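Local coordinates for peptidoglycan recognition protein-LC isoform LCx (Drosophila melanogaster, PDB 2F2L), which binds a disaccharide-tetrapeptide fragment of bacterial peptidoglycan and so probably serves as a receptor in fly immunity, at residues N26-S31 against I97-I102; Y66-G71 against R80-V85; I30-A35 against T146-E151. All blocks are in the same frame, centred on the assembly; numbering follows the deposited sequence.

Contact 1: N26-S31 against I97-I102; sequences NRVVIS and IGISFI. With SO4 (sulfate ion), chain F.
Residues Val28 to Ser31 run beside Ile97 to Ser100 as a parallel strand pair in the interior of the mixed beta sheet of an amidase-like peptidoglycan recognition domain. The short strand axes approach to 4.7 Å and diverge by only 20°, so the backbones stay in register over four bridges. Five N-H···O=C bonds tie them in the zigzag of parallel strands. Val29, Ser31, Ile97 and Ile99 each use both N-H and carbonyl, while Arg27 gives its O alone and Phe101 its N alone. Ile97 O takes the N-H of Val29 while also meeting CA of Val28. The last bond is skewed, with Phe101 N lying above the carbonyl plane of Ser31 O rather than on a lone pair.

The face carrying Val28, Ile30, Ile97 and Ile99 is apolar. CD1 of Ile30 packs against CB of Ile99 at 3.9 Å, the two side chains lying alongside and pointing the same way, whereas CG1 of Val28 meets the tip of Ile99, CD1, at 4.0 Å. CG2 of Ile30, anti to its backbone N, comes within 4.0 Å of CE1 on the Phe101 ring. Leu122 of helix 112-127 covers Val28 and Ile99, and Cys118 of the same helix touches Phe101. Val29 and the two serines project from the other face, where Gly98 has no side chain; there Tyr66 reaches both serines.

At the start of the pairing Arg27, its chain bent at chi3, donates a hydrogen bond from NH2 to O3 of a sulfate ion at 3.2 Å, probably from the crystallisation liquor. Where the pocket begins, Ser100 OG is anti to its backbone N (chi1 -165°) and donates a weak hydrogen bond to Ser31 OG, 3.1 Å away.

Contact 2: Y66-G71 against R80-V85; sequences YNFLVG and RGWDYV. With MLD (glcnac(beta1-4)-murnac(1,6-anhydro)-L-ala-gamma-D-glu-meso-a2pm-D-ala), chain G.
Tyr66, Asn67 and Phe68 meet Arg80, Gly81 and Trp82 where the chain enters and leaves the beta hairpin of strands 68-70 and 76-78. Two backbone bonds join the segments. Arg80 N gives its hydrogen to Tyr66 O, in the carbonyl plane, and Gly81 N bonds to a lone pair of Asn67 O at 3.0 Å. Gly81 has a positive phi, and its bare CA lies 3.7 Å from CZ of the Phe68 ring.

Phe68 points its CE2-CZ edge at the face of Trp82 in an edge-to-face pair, with 4.6 Å between the centroids of the Phe68 ring and the six-membered Trp82 ring and the planes inclined at 57°. The closest approach is snug, Phe68 CZ to Trp82 CE2 at 3.5 Å, and the Phe68 edge lies over the CD2-CE2 fusion bond of the indole.

Polar contacts reach the bound muropeptide. Arg80 is extended from CG to NE (chi2 180°) and presents its guanidinium edge-on to the diaminopimelic carboxylate: NH1 binds OBU at 2.9 Å along a nearly straight bond (175°), and NH2 binds OBV. This two-pronged pairing of arginine with carboxylate is the recognised signature of PGRPs that read diaminopimelic-type peptidoglycan. NH1 also bonds to Val85 O at 3.0 Å, while NE and NH2 are held by the carbonyls of Ile64 and His63, which fixes the rotation of the group. Tyr66 OH donates in the ring plane to the lactyl carbonyl OAM at 2.6 Å, and His55 packs edge-to-face with the Tyr66 ring.

Phe68 and Trp82 lean together on Leu121 of helix 112-127, Asn67 and Trp82 touch Ile97, and Phe68 pairs by backbone bonds with strand 97-101.

Contact 3: I30-A35 against T146-E151; sequences ISHTAA and TESPGE. With MLD (glcnac(beta1-4)-murnac(1,6-anhydro)-L-ala-gamma-D-glu-meso-a2pm-D-ala), chain G.
His32 and Ser148 meet beside the disaccharide in the ligand pocket, where His32 N donates to Ser148 OG at 3.2 Å. The His32 ring turns its edge to the ligand, and NE2 gives a nearly straight bond (167°) to the acetamido oxygen OAC of the GlcNAc, 2.7 Å away. CG of His32 sits between the backbone N and the carbonyl carbon (chi1 63°), which lays the imidazole against the Pro149-Gly150 peptide. That peptide group covers one face, with Pro149 C 3.5 Å above the ring plane over its centre; Ala34 N lies over the opposite face. The imidazole is thus sandwiched between backbone groups.

Two backbone atoms add to the grip on the disaccharide: Glu147 N donates to the GlcNAc hydroxyl O3 at 2.9 Å, and Thr33 O accepts from NAD, the acetamide nitrogen of the anhydro-muramic sugar, at 3.0 Å. Ala34 O is hydrogen-bonded to a basic side chain of another protein's chain.

A second shell sets these groups. Phe105 N bonds to ND1 of His32, so both ring nitrogens are engaged, which fixes the ring's rotation; Ser148 OG is also bonded to ND1 of His140. Thr146 OG1 accepts from Ser148 N in an ST turn, and Gly150 N closes onto Glu147 O. The peptide bond before Pro149 is cis, and the proline CB lies 3.5 Å from Ile30 O and 4.0 Å from Ile30 CG2, so the loop rides on the end of strand 25-32. Gly150 then becomes the N-cap of helix 151-157.

His32, His140 and Ser148 probably occupy the positions of the zinc ligands in amidase-type PGRPs; here His32 instead bonds the GlcNAc acetamide and His140 the ligand.

Contacts 1 and 3 start from the same strand, 25-32, and share Ile30 and Ser31; their centres lie about 10 Å apart. Contact 2 is nested along the chain inside the loops that both of them close, and its centre is about 8 Å from that of contact 1 and about 16 Å from that of contact 3. One mixed sheet links them: strand 97-101 lies between 25-32 and 68-70, and Ser100 O and Val70 N form a probable hydrogen bond between strands 97-101 and 68-70. Contact 1 thus supplies the sheet core, while contacts 2 and 3 hold the ligand's peptide and sugar ends; residues of another protein's chain also hydrogen-bond the same ligand.

Contact 1: N26-S31 against I97-I102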
# COMPACT_ATOMS: atom_id res chain seq x y z
N ASN B 26 -8.39 14.22 24.82
CA ASN B 26 -7.72 13.29 25.73
C ASN B 26 -7.57 11.86 25.21
O ASN B 26 -7.44 10.93 26.00
CB ASN B 26 -8.35 13.35 27.13
CG ASN B 26 -9.43 12.37 27.32
OD1 ASN B 26 -10.40 12.33 26.55
ND2 ASN B 26 -9.30 11.55 28.37
N ARG B 27 -7.54 11.72 23.89
CA ARG B 27 -7.26 10.44 23.24
C ARG B 27 -6.25 10.65 22.12
O ARG B 27 -6.40 11.57 21.32
CB ARG B 27 -8.55 9.85 22.67
CG ARG B 27 -8.42 8.51 21.99
CD ARG B 27 -9.76 8.06 21.36
NE ARG B 27 -10.88 8.14 22.29
CZ ARG B 27 -12.12 8.53 21.99
NH1 ARG B 27 -12.46 8.94 20.76
NH2 ARG B 27 -13.05 8.53 22.95
N VAL B 28 -5.21 9.81 22.09
CA VAL B 28 -4.24 9.76 21.00
C VAL B 28 -4.20 8.33 20.45
O VAL B 28 -4.18 7.37 21.23
CB VAL B 28 -2.81 10.14 21.46
CG1 VAL B 28 -1.76 9.86 20.36
CG2 VAL B 28 -2.75 11.60 21.88
N VAL B 29 -4.18 8.21 19.12
CA VAL B 29 -4.15 6.91 18.45
C VAL B 29 -2.92 6.83 17.55
O VAL B 29 -2.76 7.63 16.63
CB VAL B 29 -5.44 6.67 17.64
CG1 VAL B 29 -5.38 5.30 16.98
CG2 VAL B 29 -6.66 6.78 18.53
N ILE B 30 -2.04 5.90 17.86
CA ILE B 30 -0.82 5.70 17.08
C ILE B 30 -1.00 4.63 15.99
O ILE B 30 -1.39 3.49 16.27
CB ILE B 30 0.36 5.27 18.00
CG1 ILE B 30 0.64 6.35 19.07
CG2 ILE B 30 1.61 4.90 17.18
CD1 ILE B 30 0.80 7.76 18.56
N SER B 31 -0.70 5.02 14.75
CA SER B 31 -0.73 4.11 13.60
C SER B 31 0.64 4.07 12.94
O SER B 31 1.56 4.78 13.35
CB SER B 31 -1.78 4.59 12.59
OG SER B 31 -1.51 5.93 12.15
N ILE B 97 -6.51 12.50 18.57
CA ILE B 97 -5.42 12.92 17.68
C ILE B 97 -4.78 11.65 17.12
O ILE B 97 -4.35 10.77 17.88
CB ILE B 97 -4.38 13.76 18.46
CG1 ILE B 97 -4.95 15.14 18.79
CG2 ILE B 97 -3.09 13.91 17.69
CD1 ILE B 97 -5.26 16.02 17.58
N GLY B 98 -4.76 11.53 15.80
CA GLY B 98 -4.13 10.41 15.10
C GLY B 98 -2.75 10.78 14.58
O GLY B 98 -2.60 11.68 13.76
N ILE B 99 -1.75 10.08 15.07
CA ILE B 99 -0.36 10.27 14.66
C ILE B 99 0.12 8.96 13.99
O ILE B 99 -0.02 7.87 14.56
CB ILE B 99 0.52 10.58 15.89
CG1 ILE B 99 0.03 11.85 16.59
CG2 ILE B 99 1.97 10.70 15.49
CD1 ILE B 99 0.58 12.03 17.97
N SER B 100 0.63 9.08 12.77
CA SER B 100 1.11 7.91 12.04
C SER B 100 2.62 7.93 11.93
O SER B 100 3.19 8.95 11.51
CB SER B 100 0.50 7.86 10.65
OG SER B 100 0.69 6.56 10.07
N PHE B 101 3.27 6.83 12.28
CA PHE B 101 4.71 6.69 12.01
C PHE B 101 4.87 6.29 10.55
O PHE B 101 4.22 5.33 10.09
CB PHE B 101 5.35 5.62 12.90
CG PHE B 101 5.65 6.09 14.30
CD1 PHE B 101 4.63 6.60 15.12
CD2 PHE B 101 6.93 6.00 14.81
CE1 PHE B 101 4.90 7.04 16.42
CE2 PHE B 101 7.21 6.43 16.13
CZ PHE B 101 6.17 6.94 16.93
N ILE B 102 5.70 7.04 9.81
CA ILE B 102 5.92 6.76 8.40
C ILE B 102 6.79 5.52 8.32
O ILE B 102 7.93 5.50 8.82
CB ILE B 102 6.58 7.94 7.67
CG1 ILE B 102 5.73 9.21 7.78
CG2 ILE B 102 6.78 7.60 6.19
CD1 ILE B 102 6.41 10.46 7.17
S SO4 F . -16.48 7.60 22.16
O1 SO4 F . -17.13 6.79 21.13
O2 SO4 F . -17.45 7.99 23.19
O3 SO4 F . -15.93 8.81 21.55
O4 SO4 F . -15.42 6.81 22.78

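Contact 2: Y66-G71 against R80-V85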
# COMPACT_ATOMS: atom_id res chain seq x y z
N TYR B 66 -4.49 11.72 8.70
CA TYR B 66 -3.84 11.86 10.00
C TYR B 66 -3.83 13.31 10.49
O TYR B 66 -3.89 14.25 9.70
CB TYR B 66 -2.42 11.31 9.95
CG TYR B 66 -2.33 9.87 9.43
CD1 TYR B 66 -2.98 8.84 10.10
CD2 TYR B 66 -1.64 9.57 8.26
CE1 TYR B 66 -2.91 7.51 9.64
CE2 TYR B 66 -1.55 8.25 7.78
CZ TYR B 66 -2.19 7.23 8.48
OH TYR B 66 -2.11 5.94 8.03
N ASN B 67 -3.76 13.50 11.80
CA ASN B 67 -3.51 14.82 12.31
C ASN B 67 -2.04 15.17 12.12
O ASN B 67 -1.71 16.29 11.70
CB ASN B 67 -3.96 14.90 13.76
CG ASN B 67 -5.44 14.75 13.88
OD1 ASN B 67 -6.16 15.72 13.53
ND2 ASN B 67 -5.86 13.64 14.25
N PHE B 68 -1.16 14.21 12.39
CA PHE B 68 0.28 14.38 12.22
C PHE B 68 0.90 13.07 11.74
O PHE B 68 0.35 12.00 11.94
CB PHE B 68 0.97 14.79 13.53
CG PHE B 68 0.45 16.07 14.12
CD1 PHE B 68 0.98 17.29 13.73
CD2 PHE B 68 -0.57 16.05 15.07
CE1 PHE B 68 0.51 18.46 14.26
CE2 PHE B 68 -1.05 17.22 15.61
CZ PHE B 68 -0.52 18.44 15.21
N LEU B 69 2.04 13.17 11.06
CA LEU B 69 2.84 11.98 10.76
C LEU B 69 4.25 12.23 11.25
O LEU B 69 4.67 13.38 11.31
CB LEU B 69 2.87 11.67 9.25
CG LEU B 69 1.58 11.51 8.48
CD1 LEU B 69 1.04 12.85 7.97
CD2 LEU B 69 1.82 10.51 7.31
N VAL B 70 4.97 11.17 11.58
CA VAL B 70 6.36 11.28 12.08
C VAL B 70 7.29 10.53 11.16
O VAL B 70 7.12 9.32 10.95
CB VAL B 70 6.47 10.66 13.49
CG1 VAL B 70 7.85 10.87 14.07
CG2 VAL B 70 5.40 11.27 14.40
N GLY B 71 8.28 11.24 10.62
CA GLY B 71 9.20 10.64 9.69
C GLY B 71 10.44 10.06 10.34
O GLY B 71 10.81 10.45 11.44
N ARG B 80 -3.90 17.13 9.33
CA ARG B 80 -4.99 18.02 9.71
C ARG B 80 -4.65 18.92 10.91
O ARG B 80 -5.39 19.87 11.18
CB ARG B 80 -6.25 17.22 9.97
CG ARG B 80 -6.72 16.49 8.74
CD ARG B 80 -7.97 15.68 8.97
NE ARG B 80 -8.26 14.86 7.79
CZ ARG B 80 -9.47 14.46 7.38
NH1 ARG B 80 -10.58 14.81 8.01
NH2 ARG B 80 -9.56 13.71 6.29
N GLY B 81 -3.55 18.62 11.62
CA GLY B 81 -3.16 19.37 12.83
C GLY B 81 -4.01 19.05 14.06
O GLY B 81 -4.81 18.11 14.03
N TRP B 82 -3.85 19.85 15.12
CA TRP B 82 -4.53 19.62 16.42
C TRP B 82 -6.04 19.89 16.43
O TRP B 82 -6.76 19.28 17.23
CB TRP B 82 -3.93 20.52 17.53
CG TRP B 82 -2.47 20.32 17.81
CD1 TRP B 82 -1.45 21.17 17.51
CD2 TRP B 82 -1.88 19.20 18.47
NE1 TRP B 82 -0.26 20.65 17.95
CE2 TRP B 82 -0.49 19.43 18.52
CE3 TRP B 82 -2.39 18.01 19.02
CZ2 TRP B 82 0.40 18.52 19.10
CZ3 TRP B 82 -1.49 17.10 19.58
CH2 TRP B 82 -0.12 17.37 19.62
N ASP B 83 -6.49 20.83 15.60
CA ASP B 83 -7.81 21.45 15.74
C ASP B 83 -8.93 20.82 14.92
O ASP B 83 -10.07 21.25 15.04
CB ASP B 83 -7.73 22.93 15.34
CG ASP B 83 -6.83 23.75 16.25
OD1 ASP B 83 -6.31 23.23 17.25
OD2 ASP B 83 -6.67 24.95 15.97
N TYR B 84 -8.64 19.82 14.08
CA TYR B 84 -9.66 19.25 13.21
C TYR B 84 -9.77 17.75 13.35
O TYR B 84 -8.80 17.07 13.66
CB TYR B 84 -9.40 19.62 11.75
CG TYR B 84 -9.46 21.09 11.55
CD1 TYR B 84 -10.68 21.76 11.48
CD2 TYR B 84 -8.29 21.84 11.49
CE1 TYR B 84 -10.73 23.14 11.33
CE2 TYR B 84 -8.33 23.21 11.34
CZ TYR B 84 -9.55 23.84 11.26
OH TYR B 84 -9.56 25.20 11.11
N VAL B 85 -10.98 17.27 13.09
CA VAL B 85 -11.30 15.85 13.20
C VAL B 85 -10.66 15.12 12.01
O VAL B 85 -10.83 15.53 10.87
CB VAL B 85 -12.82 15.62 13.18
CG1 VAL B 85 -13.14 14.15 13.30
CG2 VAL B 85 -13.52 16.43 14.31
CAA MLD G . 0.48 -3.68 8.05
CAB MLD G . -0.88 -3.08 8.38
OAC MLD G . -0.99 -2.23 9.26
N2 MLD G . -1.88 -3.54 7.65
C2 MLD G . -3.28 -3.14 7.81
C3 MLD G . -4.10 -4.42 7.96
O3 MLD G . -3.69 -5.22 9.09
C4 MLD G . -5.59 -4.12 7.97
O4 MLD G . -6.27 -5.36 7.91
C5 MLD G . -5.95 -3.28 6.74
C6 MLD G . -7.41 -2.78 6.67
O6 MLD G . -7.64 -2.23 5.34
O5 MLD G . -5.17 -2.09 6.78
C1 MLD G . -3.76 -2.36 6.61
O1 MLD G . -3.08 -1.13 6.57
CA4 MLD G . -3.32 -0.41 5.34
CA5 MLD G . -2.60 -0.95 4.10
OA5 MLD G . -1.68 0.01 3.48
CA6 MLD G . -3.72 -0.97 3.11
OA6 MLD G . -3.79 0.37 2.65
CA1 MLD G . -2.59 1.06 3.13
CA2 MLD G . -2.98 1.86 4.38
NAD MLD G . -2.09 3.03 4.52
CAE MLD G . -2.54 4.27 4.61
CAF MLD G . -1.45 5.32 4.73
OAG MLD G . -3.73 4.57 4.62
CA3 MLD G . -2.85 1.00 5.64
OAH MLD G . -3.68 1.52 6.75
CAI MLD G . -2.94 2.30 7.72
CAJ MLD G . -2.41 1.45 8.86
CAL MLD G . -3.87 3.37 8.32
OAM MLD G . -3.42 4.07 9.22
N MLD G . -5.10 3.51 7.83
CA MLD G . -6.06 4.52 8.30
CB MLD G . -5.82 5.76 7.43
C MLD G . -7.47 3.97 8.01
O MLD G . -7.76 3.57 6.88
NAN MLD G . -8.29 3.96 9.05
CAO MLD G . -9.68 3.48 9.04
CAP MLD G . -9.96 2.51 10.23
OBA MLD G . -11.15 2.38 10.54
OAQ MLD G . -9.02 1.95 10.84
CBB MLD G . -10.61 4.67 9.28
CBC MLD G . -10.66 5.69 8.16
CBD MLD G . -11.70 6.77 8.51
OBE MLD G . -11.99 7.02 9.68
NBF MLD G . -12.23 7.39 7.48
CBG MLD G . -13.24 8.45 7.65
CBH MLD G . -14.55 7.85 8.20
OBI MLD G . -15.00 6.80 7.74
NBJ MLD G . -15.10 8.52 9.21
CBK MLD G . -16.37 8.13 9.86
CBL MLD G . -17.33 9.31 9.78
CBM MLD G . -16.21 7.74 11.35
OBO MLD G . -15.24 8.22 11.99
OBN MLD G . -17.10 6.98 11.81
CBP MLD G . -13.44 9.15 6.30
CBQ MLD G . -14.16 10.50 6.44
CBR MLD G . -14.22 11.24 5.11
CBS MLD G . -14.41 12.75 5.27
CBT MLD G . -13.10 13.38 5.79
OBV MLD G . -12.16 13.46 4.98
OBU MLD G . -13.07 13.76 6.98
NBW MLD G . -15.50 13.02 6.22

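Contact 3: I30-A35 against T146-E151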
# COMPACT_ATOMS: atom_id res chain seq x y z
N ILE B 30 -2.04 5.90 17.86
CA ILE B 30 -0.82 5.70 17.08
C ILE B 30 -1.00 4.63 15.99
O ILE B 30 -1.39 3.49 16.27
CB ILE B 30 0.36 5.27 18.00
CG1 ILE B 30 0.64 6.35 19.07
CG2 ILE B 30 1.61 4.90 17.18
CD1 ILE B 30 0.80 7.76 18.56
N SER B 31 -0.70 5.02 14.75
CA SER B 31 -0.73 4.11 13.60
C SER B 31 0.64 4.07 12.94
O SER B 31 1.56 4.78 13.35
CB SER B 31 -1.78 4.59 12.59
OG SER B 31 -1.51 5.93 12.15
N HIS B 32 0.77 3.23 11.91
CA HIS B 32 1.85 3.41 10.92
C HIS B 32 1.22 3.52 9.54
O HIS B 32 0.03 3.23 9.38
CB HIS B 32 2.90 2.26 10.98
CG HIS B 32 2.38 0.90 10.65
ND1 HIS B 32 3.21 -0.21 10.61
CD2 HIS B 32 1.15 0.45 10.32
CE1 HIS B 32 2.50 -1.28 10.29
NE2 HIS B 32 1.25 -0.90 10.10
N THR B 33 2.00 3.92 8.55
CA THR B 33 1.49 4.07 7.19
C THR B 33 1.43 2.75 6.43
O THR B 33 0.75 2.68 5.40
CB THR B 33 2.33 5.07 6.33
OG1 THR B 33 3.67 4.59 6.19
CG2 THR B 33 2.29 6.48 6.92
N ALA B 34 2.15 1.74 6.92
CA ALA B 34 2.30 0.42 6.25
C ALA B 34 2.88 0.50 4.83
O ALA B 34 2.60 -0.35 3.95
CB ALA B 34 1.00 -0.35 6.28
N ALA B 35 3.72 1.50 4.61
CA ALA B 35 4.48 1.62 3.37
C ALA B 35 5.95 1.79 3.74
O ALA B 35 6.35 1.45 4.87
CB ALA B 35 3.93 2.77 2.52
N THR B 146 -6.89 -4.33 12.80
CA THR B 146 -5.71 -4.01 12.01
C THR B 146 -4.42 -4.42 12.67
O THR B 146 -4.34 -4.56 13.89
CB THR B 146 -5.66 -2.50 11.72
OG1 THR B 146 -4.63 -2.23 10.79
CG2 THR B 146 -5.41 -1.66 13.00
N GLU B 147 -3.38 -4.58 11.86
CA GLU B 147 -2.02 -4.76 12.37
C GLU B 147 -1.41 -3.46 12.91
O GLU B 147 -0.53 -3.48 13.79
CB GLU B 147 -1.15 -5.30 11.25
CG GLU B 147 0.04 -6.01 11.74
CD GLU B 147 -0.33 -7.30 12.44
OE1 GLU B 147 0.30 -7.61 13.48
OE2 GLU B 147 -1.24 -8.00 11.94
N SER B 148 -1.87 -2.33 12.38
CA SER B 148 -1.38 -1.00 12.73
C SER B 148 -1.37 -0.79 14.24
O SER B 148 -2.33 -1.18 14.92
CB SER B 148 -2.28 0.06 12.07
OG SER B 148 -1.77 1.38 12.20
N PRO B 149 -0.29 -0.17 14.79
CA PRO B 149 0.90 0.44 14.19
C PRO B 149 2.09 -0.48 13.94
O PRO B 149 3.20 0.01 13.82
CB PRO B 149 1.32 1.45 15.25
CG PRO B 149 0.99 0.74 16.54
CD PRO B 149 -0.29 -0.02 16.26
N GLY B 150 1.85 -1.78 13.88
CA GLY B 150 2.93 -2.75 13.70
C GLY B 150 3.36 -3.28 15.06
O GLY B 150 3.54 -2.53 15.99
N GLU B 151 3.56 -4.59 15.13
CA GLU B 151 3.88 -5.27 16.38
C GLU B 151 5.03 -4.61 17.17
O GLU B 151 4.91 -4.42 18.39
CB GLU B 151 4.21 -6.73 16.08
CG GLU B 151 4.52 -7.60 17.29
CD GLU B 151 3.32 -7.78 18.21
OE1 GLU B 151 2.18 -7.66 17.74
OE2 GLU B 151 3.53 -8.07 19.41
CAA MLD G . 0.48 -3.68 8.05
CAB MLD G . -0.88 -3.08 8.38
OAC MLD G . -0.99 -2.23 9.26
N2 MLD G . -1.88 -3.54 7.65
C2 MLD G . -3.28 -3.14 7.81
C3 MLD G . -4.10 -4.42 7.96
O3 MLD G . -3.69 -5.22 9.09
C4 MLD G . -5.59 -4.12 7.97
O4 MLD G . -6.27 -5.36 7.91
C5 MLD G . -5.95 -3.28 6.74
C6 MLD G . -7.41 -2.78 6.67
O6 MLD G . -7.64 -2.23 5.34
O5 MLD G . -5.17 -2.09 6.78
C1 MLD G . -3.76 -2.36 6.61
O1 MLD G . -3.08 -1.13 6.57
CA4 MLD G . -3.32 -0.41 5.34
CA5 MLD G . -2.60 -0.95 4.10
OA5 MLD G . -1.68 0.01 3.48
CA6 MLD G . -3.72 -0.97 3.11
OA6 MLD G . -3.79 0.37 2.65
CA1 MLD G . -2.59 1.06 3.13
CA2 MLD G . -2.98 1.86 4.38
NAD MLD G . -2.09 3.03 4.52
CAE MLD G . -2.54 4.27 4.61
CAF MLD G . -1.45 5.32 4.73
OAG MLD G . -3.73 4.57 4.62
CA3 MLD G . -2.85 1.00 5.64
OAH MLD G . -3.68 1.52 6.75
CAI MLD G . -2.94 2.30 7.72
CAJ MLD G . -2.41 1.45 8.86
CAL MLD G . -3.87 3.37 8.32
OAM MLD G . -3.42 4.07 9.22
N MLD G . -5.10 3.51 7.83
CA MLD G . -6.06 4.52 8.30
CB MLD G . -5.82 5.76 7.43
C MLD G . -7.47 3.97 8.01
O MLD G . -7.76 3.57 6.88
NAN MLD G . -8.29 3.96 9.05
CAO MLD G . -9.68 3.48 9.04
CAP MLD G . -9.96 2.51 10.23
OBA MLD G . -11.15 2.38 10.54
OAQ MLD G . -9.02 1.95 10.84
CBB MLD G . -10.61 4.67 9.28
CBC MLD G . -10.66 5.69 8.16
CBD MLD G . -11.70 6.77 8.51
OBE MLD G . -11.99 7.02 9.68
NBF MLD G . -12.23 7.39 7.48
CBG MLD G . -13.24 8.45 7.65
CBH MLD G . -14.55 7.85 8.20
OBI MLD G . -15.00 6.80 7.74
NBJ MLD G . -15.10 8.52 9.21
CBK MLD G . -16.37 8.13 9.86
CBL MLD G . -17.33 9.31 9.78
CBM MLD G . -16.21 7.74 11.35
OBO MLD G . -15.24 8.22 11.99
OBN MLD G . -17.10 6.98 11.81
CBP MLD G . -13.44 9.15 6.30
CBQ MLD G . -14.16 10.50 6.44
CBR MLD G . -14.22 11.24 5.11
CBS MLD G . -14.41 12.75 5.27
CBT MLD G . -13.10 13.38 5.79
OBV MLD G . -12.16 13.46 4.98
OBU MLD G . -13.07 13.76 6.98
NBW MLD G . -15.50 13.02 6.22